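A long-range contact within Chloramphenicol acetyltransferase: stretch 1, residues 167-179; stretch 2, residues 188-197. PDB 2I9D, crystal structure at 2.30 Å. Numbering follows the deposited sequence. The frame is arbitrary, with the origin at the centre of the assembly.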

# COMPACT_ATOMS: atom_id res chain seq x y z
N ARG A 167 10.10 -15.47 3.74
CA ARG A 167 8.86 -16.11 3.34
C ARG A 167 7.78 -16.19 4.42
O ARG A 167 6.60 -15.96 4.13
CB ARG A 167 9.14 -17.49 2.74
CG ARG A 167 8.06 -17.94 1.78
CD ARG A 167 8.15 -19.41 1.47
NE ARG A 167 6.98 -19.84 0.68
CZ ARG A 167 6.83 -19.66 -0.63
NH1 ARG A 167 7.77 -19.04 -1.34
NH2 ARG A 167 5.74 -20.11 -1.25
N SER A 168 8.16 -16.49 5.66
CA SER A 168 7.21 -16.55 6.77
C SER A 168 6.76 -15.16 7.23
O SER A 168 5.88 -15.03 8.10
CB SER A 168 7.81 -17.31 7.97
OG SER A 168 8.98 -16.67 8.47
N GLY A 169 7.37 -14.12 6.65
CA GLY A 169 7.02 -12.73 6.94
C GLY A 169 8.03 -12.01 7.82
O GLY A 169 8.97 -12.63 8.33
N ASN A 170 7.85 -10.72 8.05
CA ASN A 170 8.70 -9.99 9.00
C ASN A 170 8.64 -10.57 10.40
O ASN A 170 7.61 -11.13 10.79
CB ASN A 170 8.31 -8.52 9.05
CG ASN A 170 8.41 -7.85 7.70
OD1 ASN A 170 9.29 -8.16 6.93
ND2 ASN A 170 7.53 -6.90 7.43
N ASN A 171 9.71 -10.40 11.18
CA ASN A 171 9.73 -10.87 12.58
C ASN A 171 8.66 -10.22 13.47
O ASN A 171 8.12 -10.88 14.35
CB ASN A 171 11.12 -10.68 13.20
CG ASN A 171 12.17 -11.46 12.46
OD1 ASN A 171 11.92 -12.59 12.03
ND2 ASN A 171 13.34 -10.86 12.26
N TYR A 172 8.35 -8.95 13.21
CA TYR A 172 7.29 -8.22 13.94
C TYR A 172 6.56 -7.19 13.04
O TYR A 172 7.01 -6.89 11.95
CB TYR A 172 7.85 -7.55 15.22
CG TYR A 172 9.24 -7.01 15.04
CD1 TYR A 172 9.46 -5.75 14.45
CD2 TYR A 172 10.34 -7.77 15.41
CE1 TYR A 172 10.74 -5.26 14.27
CE2 TYR A 172 11.64 -7.29 15.22
CZ TYR A 172 11.83 -6.04 14.66
OH TYR A 172 13.13 -5.58 14.47
N PRO A 173 5.39 -6.71 13.49
CA PRO A 173 4.64 -5.62 12.81
C PRO A 173 5.46 -4.35 12.61
O PRO A 173 6.18 -3.92 13.50
CB PRO A 173 3.45 -5.36 13.74
CG PRO A 173 3.23 -6.69 14.41
CD PRO A 173 4.63 -7.25 14.62
N LEU A 174 5.33 -3.79 11.41
CA LEU A 174 5.99 -2.58 10.97
C LEU A 174 4.90 -1.52 10.71
O LEU A 174 3.91 -1.80 10.05
CB LEU A 174 6.79 -2.87 9.68
CG LEU A 174 8.05 -3.76 9.75
CD1 LEU A 174 8.83 -3.79 8.43
CD2 LEU A 174 8.97 -3.30 10.93
N LEU A 175 5.08 -0.32 11.25
CA LEU A 175 4.08 0.74 11.16
C LEU A 175 4.74 2.03 10.69
O LEU A 175 5.97 2.20 10.82
CB LEU A 175 3.36 1.01 12.50
CG LEU A 175 2.44 -0.07 13.06
CD1 LEU A 175 3.18 -1.03 14.02
CD2 LEU A 175 1.25 0.56 13.74
N ASN A 176 3.91 2.91 10.14
CA ASN A 176 4.29 4.22 9.69
C ASN A 176 3.24 5.20 10.11
O ASN A 176 2.03 4.93 9.94
CB ASN A 176 4.33 4.24 8.17
CG ASN A 176 5.41 3.35 7.61
OD1 ASN A 176 6.57 3.75 7.50
ND2 ASN A 176 5.03 2.13 7.23
N ALA A 177 3.68 6.34 10.63
CA ALA A 177 2.79 7.43 11.01
C ALA A 177 3.12 8.59 10.06
O ALA A 177 4.28 8.77 9.68
CB ALA A 177 3.03 7.81 12.44
N GLY A 178 2.11 9.34 9.66
CA GLY A 178 2.33 10.47 8.77
C GLY A 178 1.90 11.76 9.39
O GLY A 178 1.58 11.82 10.57
N LYS A 179 1.86 12.80 8.56
CA LYS A 179 1.49 14.16 8.97
C LYS A 179 0.05 14.31 9.52
O LYS A 179 -0.90 13.74 8.94
CB LYS A 179 1.66 15.10 7.77
CG LYS A 179 1.69 16.55 8.12
CD LYS A 179 1.80 17.38 6.86
CE LYS A 179 1.69 18.86 7.17
NZ LYS A 179 1.78 19.66 5.91
N VAL A 188 -6.53 14.96 11.74
CA VAL A 188 -6.39 13.53 11.42
C VAL A 188 -4.94 13.23 10.96
O VAL A 188 -4.26 14.11 10.39
CB VAL A 188 -7.39 13.08 10.30
CG1 VAL A 188 -8.84 13.27 10.72
CG2 VAL A 188 -7.12 13.86 8.99
N MSE A 189 -4.48 12.01 11.18
CA MSE A 189 -3.16 11.61 10.71
C MSE A 189 -3.29 10.22 10.14
O MSE A 189 -4.20 9.51 10.56
CB MSE A 189 -2.16 11.62 11.86
CG MSE A 189 -2.53 10.72 13.01
SE MSE A 189 -1.19 10.85 14.46
CE MSE A 189 0.28 9.88 13.55
N PRO A 190 -2.42 9.83 9.15
CA PRO A 190 -2.46 8.46 8.63
C PRO A 190 -1.52 7.49 9.37
O PRO A 190 -0.45 7.87 9.85
CB PRO A 190 -2.06 8.63 7.15
CG PRO A 190 -1.19 9.89 7.13
CD PRO A 190 -1.41 10.64 8.43
N ILE A 191 -1.96 6.24 9.51
CA ILE A 191 -1.15 5.19 10.10
C ILE A 191 -1.28 3.95 9.23
O ILE A 191 -2.38 3.46 9.00
CB ILE A 191 -1.50 4.92 11.59
CG1 ILE A 191 -1.38 6.23 12.43
CG2 ILE A 191 -0.63 3.77 12.16
CD1 ILE A 191 -1.81 6.12 13.86
N ALA A 192 -0.13 3.49 8.73
CA ALA A 192 -0.00 2.32 7.91
C ALA A 192 0.58 1.20 8.79
O ALA A 192 1.29 1.47 9.78
CB ALA A 192 0.92 2.61 6.74
N MSE A 193 0.28 -0.05 8.43
CA MSE A 193 0.88 -1.17 9.11
C MSE A 193 0.91 -2.44 8.26
O MSE A 193 0.09 -2.63 7.38
CB MSE A 193 0.21 -1.42 10.47
CG MSE A 193 -1.23 -1.87 10.40
SE MSE A 193 -2.13 -1.98 12.18
CE MSE A 193 -0.65 -2.77 13.26
N THR A 194 1.90 -3.28 8.55
CA THR A 194 2.08 -4.56 7.90
C THR A 194 2.07 -5.68 8.94
O THR A 194 2.86 -5.68 9.88
CB THR A 194 3.36 -4.54 7.05
OG1 THR A 194 3.18 -3.58 6.03
CG2 THR A 194 3.67 -5.91 6.39
N ILE A 195 1.12 -6.60 8.81
CA ILE A 195 0.95 -7.64 9.81
C ILE A 195 0.95 -9.01 9.12
O ILE A 195 0.92 -9.07 7.89
CB ILE A 195 -0.31 -7.39 10.77
CG1 ILE A 195 -1.61 -7.08 9.99
CG2 ILE A 195 -0.01 -6.24 11.77
CD1 ILE A 195 -2.12 -8.19 9.06
N HIS A 196 1.04 -10.08 9.90
CA HIS A 196 0.95 -11.43 9.33
C HIS A 196 -0.53 -11.82 9.37
O HIS A 196 -1.13 -11.81 10.42
CB HIS A 196 1.77 -12.40 10.19
CG HIS A 196 2.00 -13.73 9.55
ND1 HIS A 196 0.98 -14.63 9.33
CD2 HIS A 196 3.14 -14.33 9.13
CE1 HIS A 196 1.47 -15.71 8.75
NE2 HIS A 196 2.78 -15.57 8.65
N HIS A 197 -1.11 -12.16 8.22
CA HIS A 197 -2.53 -12.48 8.15
C HIS A 197 -2.91 -13.76 8.96
O HIS A 197 -4.10 -13.96 9.30
CB HIS A 197 -2.98 -12.64 6.69
CG HIS A 197 -4.43 -12.36 6.46
ND1 HIS A 197 -5.40 -12.56 7.42
CD2 HIS A 197 -5.09 -11.93 5.35
CE1 HIS A 197 -6.58 -12.24 6.92
NE2 HIS A 197 -6.42 -11.85 5.67
O HOH W 1 5.62 -6.73 9.51

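The two stretches pair as antiparallel β-strands, their N-to-C directions 170° apart. Leu174 and Thr194 form one hydrogen-bonded pair: Thr194 N donates to Leu174 O at 2.9 Å, while the return bond from Leu174 N to Thr194 O is weak at 3.5 Å. Asn176 and Ala192 form a tighter pair, Asn176 N to Ala192 O at 3.0 Å and Ala192 N to Asn176 O at 2.9 Å. Gly178 N extends the ladder to Pro190 O at 3.0 Å. Proline has no amide hydrogen to return that bond, but its carbonyl still accepts. Glycine suits the facing position, since an ideal CB there would clash with Pro190 CG.

Side chains alternate between the faces. Leu175, Ala177, Ile191 and Met193 share one, where buried apolar groups pack: Leu175 CG lies 3.7 Å from Met193 CB, and Leu175 CD2 4.0 Å from Ile191 CG2. Small Ala177 leaves its CB 3.6 Å from CE of selenomethionine Met189. On the other face, Asn176 CB and Ala192 CB approach to 4.0 Å. Near the weak bond, a water accepts from Asn170 ND2 (2.8 Å) and donates to Tyr172 O (2.8 Å) and Thr194 O (3.0 Å), a bridge that suits an amide side chain. Farther along, Ser168 O meets the edge of the His196 ring, 3.0 Å from His196 CD2.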